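PDB 6GZW: Dye type peroxidase A from Streptomyces lividans 1326, which is a haem-containing dye-decolourising peroxidase that probably uses hydrogen peroxide to oxidise dyes and related substrates. Local coordinates for residues A[12-17]-A[55-60]; A[84-89]-A[143-148]; A[130-133]-A[137-140]. One frame throughout, in Å; residues are numbered along the deposited sequence.

Contact 1 of 3, residues A[12-17]-A[55-60]; sequences AMFHGK and DTARRL
F14 and R58 stand 5.8 Å apart, CA to CA, where the non-regular segment 12-17 passes the flank of residues 55-60. These lie on helix 43-61, the first long helix of the ferredoxin-like N-terminal half of the Dyp-type peroxidase fold. No hydrogen bond crosses; the contact is carried by the F14 ring. With CG anti to the backbone N (chi1 171°), the ring is laid against the helix, R58 N and CA over one face. Its CD2 meets R58 CB at 3.6 Å, and its CE1 meets A57 CB at 3.8 Å. S54 and M61 of the same helix and A364 also touch the F14 side chain. H15 adds a smaller contact, its CE1 3.8 Å from R58 CG, while F14 CD2 sits over the centre of the imidazole face. Exchanging F14 for an alanine would probably open a gap beside A57 and R58 and leave the H15 ring without the support over that face. Beyond these apolar atoms the R58 chain bends and its NH2 reaches D55 OD1 at 3.2 Å. The same carboxylate takes R59 through a nearly straight bond, NE to OD2 at 2.9 Å (175°), and R58 NH2 lies over the centre of the R59 guanidinium face.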
ATOM      1  N   ALA A  12      17.519   7.025   8.037  1.00 15.66           N
ATOM      2  CA  ALA A  12      17.176   8.196   8.840  1.00 16.51           C
ATOM      3  C   ALA A  12      17.706   8.041  10.268  1.00 17.45           C
ATOM      4  O   ALA A  12      17.817   6.939  10.803  1.00 16.53           O
ATOM      5  CB  ALA A  12      15.666   8.414   8.865  1.00 16.71           C
ATOM      6  N   MET A  13      18.008   9.175  10.884  1.00 19.30           N
ATOM      7  CA  MET A  13      18.484   9.181  12.258  1.00 19.85           C
ATOM      8  C   MET A  13      17.338   9.111  13.249  1.00 18.35           C
ATOM      9  O   MET A  13      16.351   9.845  13.130  1.00 18.13           O
ATOM     10  CB  MET A  13      19.321  10.429  12.535  1.00 23.71           C
ATOM     11  CG  MET A  13      20.677  10.425  11.844  1.00 26.13           C
ATOM     12  SD  MET A  13      21.694  11.843  12.350  1.00 34.20           S
ATOM     13  CE  MET A  13      22.063  11.467  14.068  1.00 34.11           C
ATOM     14  N   PHE A  14      17.485   8.241  14.251  1.00 17.01           N
ATOM     15  CA  PHE A  14      16.541   8.132  15.337  1.00 17.02           C
ATOM     16  C   PHE A  14      16.884   9.143  16.421  1.00 17.95           C
ATOM     17  O   PHE A  14      16.023   9.906  16.880  1.00 17.22           O
ATOM     18  CB  PHE A  14      16.557   6.709  15.955  1.00 17.31           C
ATOM     19  CG  PHE A  14      15.764   6.594  17.214  1.00 16.79           C
ATOM     20  CD1 PHE A  14      14.384   6.795  17.214  1.00 16.55           C
ATOM     21  CD2 PHE A  14      16.399   6.310  18.447  1.00 17.10           C
ATOM     22  CE1 PHE A  14      13.647   6.720  18.393  1.00 16.92           C
ATOM     23  CE2 PHE A  14      15.657   6.226  19.618  1.00 15.89           C
ATOM     24  CZ  PHE A  14      14.290   6.429  19.598  1.00 17.37           C
ATOM     25  N   HIS A  15      18.146   9.111  16.866  1.00 19.45           N
ATOM     26  CA  HIS A  15      18.575  10.019  17.933  1.00 20.52           C
ATOM     27  C   HIS A  15      18.772  11.428  17.367  1.00 20.19           C
ATOM     28  O   HIS A  15      19.313  11.590  16.277  1.00 21.29           O
ATOM     29  CB  HIS A  15      19.872   9.552  18.603  1.00 21.25           C
ATOM     30  CG  HIS A  15      19.715   8.336  19.453  1.00 21.67           C
ATOM     31  ND1 HIS A  15      20.430   7.179  19.225  1.00 23.38           N
ATOM     32  CD2 HIS A  15      18.950   8.094  20.543  1.00 21.46           C
ATOM     33  CE1 HIS A  15      20.101   6.275  20.128  1.00 21.92           C
ATOM     34  NE2 HIS A  15      19.211   6.806  20.944  1.00 23.22           N
ATOM     35  N   GLY A  16      18.351  12.430  18.133  1.00 20.57           N
ATOM     36  CA  GLY A  16      18.480  13.840  17.727  1.00 19.56           C
ATOM     37  C   GLY A  16      17.643  14.805  18.565  1.00 18.51           C
ATOM     38  O   GLY A  16      16.878  14.416  19.444  1.00 16.60           O
ATOM     39  N   LYS A  17      17.811  16.095  18.293  1.00 19.29           N
ATOM     40  CA  LYS A  17      17.042  17.128  18.980  1.00 19.18           C
ATOM     41  C   LYS A  17      15.527  16.962  18.721  1.00 17.72           C
ATOM     42  O   LYS A  17      14.721  17.082  19.643  1.00 16.37           O
ATOM     43  CB  LYS A  17      17.538  18.507  18.531  1.00 21.07           C
ATOM     44  CG  LYS A  17      16.824  19.695  19.141  1.00 24.00           C
ATOM     45  CD  LYS A  17      17.373  20.965  18.497  1.00 25.50           C
ATOM     46  CE  LYS A  17      16.946  22.230  19.214  1.00 28.03           C
ATOM     47  NZ  LYS A  17      17.653  23.415  18.623  1.00 30.43           N
ATOM     48  N   ASP A  55      13.421   1.605  21.896  1.00 14.87           N
ATOM     49  CA  ASP A  55      14.451   0.640  21.559  1.00 15.73           C
ATOM     50  C   ASP A  55      14.168  -0.087  20.230  1.00 14.24           C
ATOM     51  O   ASP A  55      15.053  -0.268  19.405  1.00 13.71           O
ATOM     52  CB  ASP A  55      14.594  -0.358  22.718  1.00 18.20           C
ATOM     53  CG  ASP A  55      15.728  -1.365  22.498  1.00 20.11           C
ATOM     54  OD1 ASP A  55      16.896  -0.950  22.515  1.00 24.10           O
ATOM     55  OD2 ASP A  55      15.437  -2.562  22.304  1.00 22.37           O
ATOM     56  N   THR A  56      12.905  -0.446  20.006  1.00 13.86           N
ATOM     57  CA  THR A  56      12.461  -1.034  18.738  1.00 13.59           C
ATOM     58  C   THR A  56      12.699  -0.040  17.591  1.00 13.70           C
ATOM     59  O   THR A  56      13.265  -0.410  16.578  1.00 14.05           O
ATOM     60  CB  THR A  56      10.985  -1.486  18.841  1.00 13.95           C
ATOM     61  OG1 THR A  56      10.924  -2.536  19.808  1.00 15.52           O
ATOM     62  CG2 THR A  56      10.393  -1.976  17.495  1.00 14.31           C
ATOM     63  N   ALA A  57      12.285   1.206  17.763  1.00 13.37           N
ATOM     64  CA  ALA A  57      12.509   2.193  16.726  1.00 13.35           C
ATOM     65  C   ALA A  57      13.999   2.362  16.390  1.00 12.88           C
ATOM     66  O   ALA A  57      14.380   2.385  15.225  1.00 12.51           O
ATOM     67  CB  ALA A  57      11.927   3.532  17.129  1.00 12.79           C
ATOM     68  N   ARG A  58      14.839   2.494  17.429  1.00 12.71           N
ATOM     69  CA  ARG A  58      16.273   2.652  17.256  1.00 13.90           C
ATOM     70  C   ARG A  58      16.867   1.522  16.430  1.00 12.95           C
ATOM     71  O   ARG A  58      17.561   1.750  15.436  1.00 12.58           O
ATOM     72  CB  ARG A  58      16.971   2.755  18.616  1.00 15.63           C
ATOM     73  CG  ARG A  58      18.417   3.248  18.568  1.00 18.06           C
ATOM     74  CD  ARG A  58      19.456   2.146  18.565  1.00 21.03           C
ATOM     75  NE  ARG A  58      19.248   1.178  19.645  1.00 22.38           N
ATOM     76  CZ  ARG A  58      19.808  -0.024  19.695  1.00 22.98           C
ATOM     77  NH1 ARG A  58      20.647  -0.431  18.737  1.00 23.66           N
ATOM     78  NH2 ARG A  58      19.497  -0.833  20.688  1.00 22.36           N
ATOM     79  N   ARG A  59      16.560   0.271  16.800  1.00 12.68           N
ATOM     80  CA  ARG A  59      17.102  -0.858  16.057  1.00 13.03           C
ATOM     81  C   ARG A  59      16.613  -0.878  14.635  1.00 11.61           C
ATOM     82  O   ARG A  59      17.412  -1.007  13.682  1.00 11.81           O
ATOM     83  CB  ARG A  59      16.713  -2.186  16.711  1.00 13.10           C
ATOM     84  CG  ARG A  59      17.344  -2.462  18.076  1.00 13.71           C
ATOM     85  CD  ARG A  59      16.669  -3.624  18.828  1.00 13.93           C
ATOM     86  NE  ARG A  59      17.097  -3.665  20.228  1.00 14.72           N
ATOM     87  CZ  ARG A  59      18.254  -4.178  20.670  1.00 14.50           C
ATOM     88  NH1 ARG A  59      19.123  -4.782  19.861  1.00 14.21           N
ATOM     89  NH2 ARG A  59      18.546  -4.078  21.965  1.00 15.08           N
ATOM     90  N   LEU A  60      15.290  -0.785  14.479  1.00 11.88           N
ATOM     91  CA  LEU A  60      14.708  -0.956  13.148  1.00 11.86           C
ATOM     92  C   LEU A  60      15.110   0.163  12.192  1.00 11.94           C
ATOM     93  O   LEU A  60      15.362  -0.089  11.017  1.00 11.13           O
ATOM     94  CB  LEU A  60      13.189  -1.097  13.234  1.00 11.73           C
ATOM     95  CG  LEU A  60      12.703  -2.542  13.400  1.00 11.78           C
ATOM     96  CD1 LEU A  60      13.344  -3.306  14.556  1.00 11.40           C
ATOM     97  CD2 LEU A  60      11.204  -2.513  13.556  1.00 12.04           C
TER

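Contact 2 of 3, residues A[84-89]-A[143-148]; sequences VTFGFG and RAIQRD
I145 points from helix 135-149 toward strand 83-89 and touches V84 and F86, and all three are buried. The tight part of the contact is small. At the nearest pair of residues, V84 and I145, the CA atoms are still 9.1 Å apart, and side chains bridge that distance. The terminal methyl does the touching: I145 CG1 is anti to the carbonyl carbon and the chain bends at chi2 (-68°), bringing CD1 to 4.2 Å from V84 CG1. The same methyl comes to the F86 ring at its edge, near the ring plane, with I145 CD1 4.2 Å from F86 CE1. V84 and F86 lie two residues apart on one side of the strand and also pack together, V84 CG1 being 3.5 Å from F86 CZ, and the three side chains form a close apolar cluster. V128 of the adjoining strand touches each of them.

The other side of the helix takes no part in the contact with the strand and is polar; Q146 and R147 are partly exposed, but R143 is buried against the second subunit. R143 NH1 donates to Q146 OE1 at 2.9 Å, meeting a lone pair in the carbonyl plane (C=O...N angle 119°), although the acceptor is tilted from the guanidinium plane. R147 CD lies over the centre of one face of that guanidinium. R143 forms salt bridges with D231 and E234 of the second subunit, and R147 with E235 of the same neighbour, where the charges meet across the dimer interface. One helix thus has an apolar side on the sheet and a charged side on the other chain, the helix-on-sheet packing of a ferredoxin-like domain in a Dyp-type peroxidase.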
ATOM      1  N   VAL A  84      10.088   6.154  12.704  1.00 11.25           N
ATOM      2  CA  VAL A  84       9.045   5.914  13.693  1.00 10.91           C
ATOM      3  C   VAL A  84       8.972   7.149  14.594  1.00 11.22           C
ATOM      4  O   VAL A  84       9.999   7.591  15.109  1.00 12.26           O
ATOM      5  CB  VAL A  84       9.340   4.663  14.557  1.00 11.38           C
ATOM      6  CG1 VAL A  84       8.110   4.309  15.387  1.00 12.04           C
ATOM      7  CG2 VAL A  84       9.733   3.501  13.672  1.00 11.59           C
ATOM      8  N   THR A  85       7.767   7.669  14.771  1.00 11.29           N
ATOM      9  CA  THR A  85       7.496   8.885  15.535  1.00 10.58           C
ATOM     10  C   THR A  85       6.359   8.654  16.511  1.00 11.20           C
ATOM     11  O   THR A  85       5.369   7.996  16.165  1.00 10.92           O
ATOM     12  CB  THR A  85       6.998   9.979  14.567  1.00 10.49           C
ATOM     13  OG1 THR A  85       7.824   9.992  13.405  1.00 10.92           O
ATOM     14  CG2 THR A  85       6.977  11.308  15.239  1.00 10.86           C
ATOM     15  N   PHE A  86       6.473   9.216  17.715  1.00 11.51           N
ATOM     16  CA  PHE A  86       5.547   8.953  18.805  1.00 12.01           C
ATOM     17  C   PHE A  86       4.874  10.217  19.331  1.00 12.73           C
ATOM     18  O   PHE A  86       5.571  11.230  19.566  1.00 13.02           O
ATOM     19  CB  PHE A  86       6.308   8.304  19.973  1.00 12.01           C
ATOM     20  CG  PHE A  86       7.069   7.039  19.601  1.00 12.39           C
ATOM     21  CD1 PHE A  86       6.401   5.808  19.486  1.00 12.62           C
ATOM     22  CD2 PHE A  86       8.433   7.078  19.306  1.00 12.39           C
ATOM     23  CE1 PHE A  86       7.072   4.670  19.134  1.00 12.78           C
ATOM     24  CE2 PHE A  86       9.120   5.919  18.935  1.00 12.50           C
ATOM     25  CZ  PHE A  86       8.429   4.709  18.849  1.00 13.06           C
ATOM     26  N   GLY A  87       3.569  10.138  19.624  1.00 13.18           N
ATOM     27  CA  GLY A  87       2.842  11.249  20.255  1.00 13.50           C
ATOM     28  C   GLY A  87       1.862  10.811  21.327  1.00 14.22           C
ATOM     29  O   GLY A  87       1.527   9.627  21.433  1.00 14.19           O
ATOM     30  N   PHE A  88       1.415  11.789  22.119  1.00 13.60           N
ATOM     31  CA  PHE A  88       0.464  11.610  23.206  1.00 13.97           C
ATOM     32  C   PHE A  88      -0.785  12.458  22.960  1.00 13.96           C
ATOM     33  O   PHE A  88      -0.667  13.655  22.625  1.00 13.89           O
ATOM     34  CB  PHE A  88       1.090  12.035  24.553  1.00 14.45           C
ATOM     35  CG  PHE A  88       2.360  11.331  24.873  1.00 14.10           C
ATOM     36  CD1 PHE A  88       3.564  11.751  24.323  1.00 14.78           C
ATOM     37  CD2 PHE A  88       2.356  10.203  25.678  1.00 14.44           C
ATOM     38  CE1 PHE A  88       4.747  11.082  24.577  1.00 15.11           C
ATOM     39  CE2 PHE A  88       3.527   9.531  25.938  1.00 14.94           C
ATOM     40  CZ  PHE A  88       4.725   9.960  25.395  1.00 14.76           C
ATOM     41  N   GLY A  89      -1.962  11.879  23.151  1.00 13.15           N
ATOM     42  CA  GLY A  89      -3.227  12.577  22.951  1.00 15.01           C
ATOM     43  C   GLY A  89      -3.688  13.195  24.265  1.00 15.36           C
ATOM     44  O   GLY A  89      -3.162  12.855  25.337  1.00 15.20           O
ATOM     45  N   ARG A 143       4.182  -3.998  12.816  1.00 11.19           N
ATOM     46  CA  ARG A 143       3.917  -5.190  13.586  1.00 10.85           C
ATOM     47  C   ARG A 143       4.750  -5.229  14.865  1.00 11.16           C
ATOM     48  O   ARG A 143       4.261  -5.614  15.937  1.00 11.13           O
ATOM     49  CB  ARG A 143       4.182  -6.409  12.697  1.00 10.90           C
ATOM     50  CG  ARG A 143       3.889  -7.774  13.330  1.00 11.35           C
ATOM     51  CD  ARG A 143       2.473  -7.904  13.880  1.00 11.04           C
ATOM     52  NE  ARG A 143       2.203  -9.259  14.371  1.00 11.26           N
ATOM     53  CZ  ARG A 143       1.071  -9.671  14.948  1.00 11.38           C
ATOM     54  NH1 ARG A 143       0.054  -8.859  15.169  1.00 11.70           N
ATOM     55  NH2 ARG A 143       0.965 -10.946  15.314  1.00 11.72           N
ATOM     56  N   ALA A 144       6.014  -4.797  14.781  1.00 10.52           N
ATOM     57  CA  ALA A 144       6.875  -4.807  15.968  1.00 10.79           C
ATOM     58  C   ALA A 144       6.407  -3.808  17.016  1.00 11.31           C
ATOM     59  O   ALA A 144       6.348  -4.132  18.218  1.00 11.97           O
ATOM     60  CB  ALA A 144       8.306  -4.574  15.571  1.00 10.49           C
ATOM     61  N   ILE A 145       6.046  -2.609  16.570  1.00 11.11           N
ATOM     62  CA  ILE A 145       5.507  -1.599  17.474  1.00 11.73           C
ATOM     63  C   ILE A 145       4.196  -2.094  18.080  1.00 11.90           C
ATOM     64  O   ILE A 145       3.983  -2.027  19.296  1.00 12.51           O
ATOM     65  CB  ILE A 145       5.362  -0.267  16.716  1.00 12.10           C
ATOM     66  CG1 ILE A 145       6.760   0.316  16.400  1.00 12.44           C
ATOM     67  CG2 ILE A 145       4.438   0.727  17.412  1.00 13.06           C
ATOM     68  CD1 ILE A 145       7.550   0.784  17.611  1.00 12.82           C
ATOM     69  N   GLN A 146       3.310  -2.644  17.251  1.00 12.53           N
ATOM     70  CA  GLN A 146       2.041  -3.122  17.774  1.00 13.55           C
ATOM     71  C   GLN A 146       2.181  -4.266  18.781  1.00 14.43           C
ATOM     72  O   GLN A 146       1.473  -4.280  19.782  1.00 15.44           O
ATOM     73  CB  GLN A 146       1.092  -3.486  16.633  1.00 14.81           C
ATOM     74  CG  GLN A 146      -0.231  -4.133  17.052  1.00 15.41           C
ATOM     75  CD  GLN A 146      -0.237  -5.627  16.801  1.00 15.44           C
ATOM     76  OE1 GLN A 146       0.443  -6.116  15.893  1.00 15.65           O
ATOM     77  NE2 GLN A 146      -0.990  -6.361  17.603  1.00 16.58           N
ATOM     78  N   ARG A 147       3.097  -5.188  18.517  1.00 14.57           N
ATOM     79  CA  ARG A 147       3.395  -6.288  19.434  1.00 14.88           C
ATOM     80  C   ARG A 147       4.112  -5.852  20.719  1.00 15.84           C
ATOM     81  O   ARG A 147       3.952  -6.507  21.768  1.00 16.34           O
ATOM     82  CB  ARG A 147       4.190  -7.372  18.707  1.00 14.90           C
ATOM     83  CG  ARG A 147       3.383  -8.110  17.667  1.00 15.45           C
ATOM     84  CD  ARG A 147       2.541  -9.195  18.288  1.00 15.07           C
ATOM     85  NE  ARG A 147       3.335 -10.376  18.600  1.00 15.58           N
ATOM     86  CZ  ARG A 147       2.850 -11.467  19.184  1.00 16.15           C
ATOM     87  NH1 ARG A 147       1.564 -11.531  19.542  1.00 16.71           N
ATOM     88  NH2 ARG A 147       3.648 -12.512  19.418  1.00 17.22           N
ATOM     89  N   ASP A 148       4.884  -4.759  20.671  1.00 15.44           N
ATOM     90  CA  ASP A 148       5.431  -4.156  21.909  1.00 16.04           C
ATOM     91  C   ASP A 148       4.359  -3.645  22.859  1.00 15.94           C
ATOM     92  O   ASP A 148       4.588  -3.582  24.087  1.00 15.16           O
ATOM     93  CB  ASP A 148       6.318  -2.950  21.620  1.00 16.19           C
ATOM     94  CG  ASP A 148       7.707  -3.304  21.175  1.00 16.75           C
ATOM     95  OD1 ASP A 148       8.166  -4.450  21.332  1.00 17.65           O
ATOM     96  OD2 ASP A 148       8.376  -2.378  20.672  1.00 17.17           O
TER

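Contact 3 of 3, residues A[130-133]-A[137-140]; sequences IGAD and VAFH
A138 and A132 face each other across the short turn between strand 126-132 and helix 135-149, and with I130 they supply most of the 148 Å² buried here. Two small side chains let the backbones come close: the CA atoms of A132 and A138 are 5.5 Å apart, and their CB methyls lie side by side, 4.2 Å apart. The A132 methyl also touches the neighbouring helix residue, its CB lying 4.0 Å from V137 CG1, a branch set anti to its own backbone N (chi1 172°).

Two residues earlier on the strand, I130 also points toward the helix. Its CG2 comes to the backbone, 3.8 Å from A138 O, an apolar methyl against a carbonyl oxygen. The I130 side chain also touches A141 and L142 of the same helix. No hydrogen bond links the two segments directly, but V137 N is hydrogen-bonded to D134 OD2 in the connection. A138 also rests on R29 and H31 of strand 29-37, the neighbour of 126-132 in the sheet, whereas F139 points away and meets H307 of the second subunit edge-to-face.

A strand that turns straight into a helix lying back over the sheet opens the second split beta-alpha-beta unit of the ferredoxin-like fold; it is completed by strand 153-162, with strand 29-37 between the two.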
ATOM      1  N   ILE A 130       4.582   5.433  11.287  1.00 10.62           N
ATOM      2  CA  ILE A 130       5.623   4.634  10.684  1.00 11.29           C
ATOM      3  C   ILE A 130       5.652   4.928   9.190  1.00 10.67           C
ATOM      4  O   ILE A 130       4.603   4.927   8.547  1.00 10.96           O
ATOM      5  CB  ILE A 130       5.347   3.146  10.923  1.00 11.75           C
ATOM      6  CG1 ILE A 130       5.484   2.898  12.426  1.00 12.61           C
ATOM      7  CG2 ILE A 130       6.315   2.266  10.117  1.00 11.79           C
ATOM      8  CD1 ILE A 130       4.886   1.628  12.874  1.00 13.40           C
ATOM      9  N   GLY A 131       6.840   5.173   8.653  1.00  9.48           N
ATOM     10  CA  GLY A 131       7.049   5.325   7.227  1.00 10.11           C
ATOM     11  C   GLY A 131       8.366   4.783   6.731  1.00 10.32           C
ATOM     12  O   GLY A 131       9.346   4.739   7.478  1.00 10.64           O
ATOM     13  N   ALA A 132       8.365   4.300   5.491  1.00 10.22           N
ATOM     14  CA  ALA A 132       9.550   3.812   4.826  1.00  9.93           C
ATOM     15  C   ALA A 132       9.302   3.726   3.345  1.00 10.55           C
ATOM     16  O   ALA A 132       8.149   3.795   2.894  1.00 10.49           O
ATOM     17  CB  ALA A 132       9.953   2.427   5.376  1.00  9.85           C
ATOM     18  N   ASP A 133      10.362   3.533   2.590  1.00 10.43           N
ATOM     19  CA  ASP A 133      10.232   3.366   1.138  1.00 10.58           C
ATOM     20  C   ASP A 133      10.077   1.921   0.674  1.00 10.37           C
ATOM     21  O   ASP A 133       9.925   1.696  -0.528  1.00 11.05           O
ATOM     22  CB  ASP A 133      11.432   4.031   0.470  1.00 10.94           C
ATOM     23  CG  ASP A 133      11.349   5.549   0.501  1.00 11.22           C
ATOM     24  OD1 ASP A 133      10.241   6.117   0.272  1.00 11.56           O
ATOM     25  OD2 ASP A 133      12.395   6.185   0.717  1.00 11.31           O
ATOM     26  N   VAL A 137       9.709  -3.518   5.029  1.00  9.18           N
ATOM     27  CA  VAL A 137      10.309  -2.756   6.135  1.00  9.85           C
ATOM     28  C   VAL A 137       9.230  -2.049   6.924  1.00  9.52           C
ATOM     29  O   VAL A 137       9.216  -2.072   8.161  1.00  9.83           O
ATOM     30  CB  VAL A 137      11.376  -1.742   5.628  1.00 10.25           C
ATOM     31  CG1 VAL A 137      11.841  -0.828   6.744  1.00 10.44           C
ATOM     32  CG2 VAL A 137      12.553  -2.479   4.997  1.00 10.22           C
ATOM     33  N   ALA A 138       8.304  -1.375   6.230  1.00  9.40           N
ATOM     34  CA  ALA A 138       7.278  -0.677   6.939  1.00  9.75           C
ATOM     35  C   ALA A 138       6.365  -1.600   7.762  1.00  9.52           C
ATOM     36  O   ALA A 138       6.046  -1.307   8.908  1.00 10.18           O
ATOM     37  CB  ALA A 138       6.436   0.143   5.964  1.00  9.95           C
ATOM     38  N   PHE A 139       5.914  -2.684   7.146  1.00  9.38           N
ATOM     39  CA  PHE A 139       5.016  -3.614   7.837  1.00  9.33           C
ATOM     40  C   PHE A 139       5.695  -4.233   9.067  1.00  9.04           C
ATOM     41  O   PHE A 139       5.134  -4.301  10.162  1.00  9.62           O
ATOM     42  CB  PHE A 139       4.533  -4.732   6.943  1.00  9.39           C
ATOM     43  CG  PHE A 139       3.578  -5.644   7.653  1.00  9.22           C
ATOM     44  CD1 PHE A 139       2.253  -5.281   7.814  1.00  9.44           C
ATOM     45  CD2 PHE A 139       4.033  -6.801   8.290  1.00  9.56           C
ATOM     46  CE1 PHE A 139       1.376  -6.052   8.571  1.00  9.40           C
ATOM     47  CE2 PHE A 139       3.165  -7.571   9.041  1.00  9.33           C
ATOM     48  CZ  PHE A 139       1.833  -7.232   9.167  1.00  9.47           C
ATOM     49  N   HIS A 140       6.930  -4.645   8.869  1.00  9.31           N
ATOM     50  CA  HIS A 140       7.716  -5.230   9.957  1.00  9.49           C
ATOM     51  C   HIS A 140       7.785  -4.262  11.141  1.00  9.80           C
ATOM     52  O   HIS A 140       7.623  -4.679  12.277  1.00 10.05           O
ATOM     53  CB  HIS A 140       9.108  -5.572   9.446  1.00  9.80           C
ATOM     54  CG  HIS A 140      10.103  -5.965  10.494  1.00  9.55           C
ATOM     55  ND1 HIS A 140      11.087  -5.108  10.946  1.00  9.63           N
ATOM     56  CD2 HIS A 140      10.324  -7.149  11.109  1.00  9.76           C
ATOM     57  CE1 HIS A 140      11.836  -5.746  11.836  1.00  9.80           C
ATOM     58  NE2 HIS A 140      11.393  -6.985  11.952  1.00 10.31           N
TER

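All three contacts lie on the helical side of the N-terminal sheet, their centres 12 to 14 Å apart. Contacts 1 and 2 join where the two long helices meet, T56 OG1 and D148 OD2 being 2.7 Å apart, a probable hydrogen bond, and where helix 43-61 lies on strand 83-89, with A57 CB 3.8 Å from V84 CB. Contact 1 reaches contact 3 through L60 CG, 3.7 Å from H140 CE1. Contacts 2 and 3 share helix 135-149 and adjacent strands, with I145 CG1 4.2 Å from I130 CD1; both also adjoin the second subunit. None of these segments contributes to the haem pocket, whose residues fall between 177 and 352.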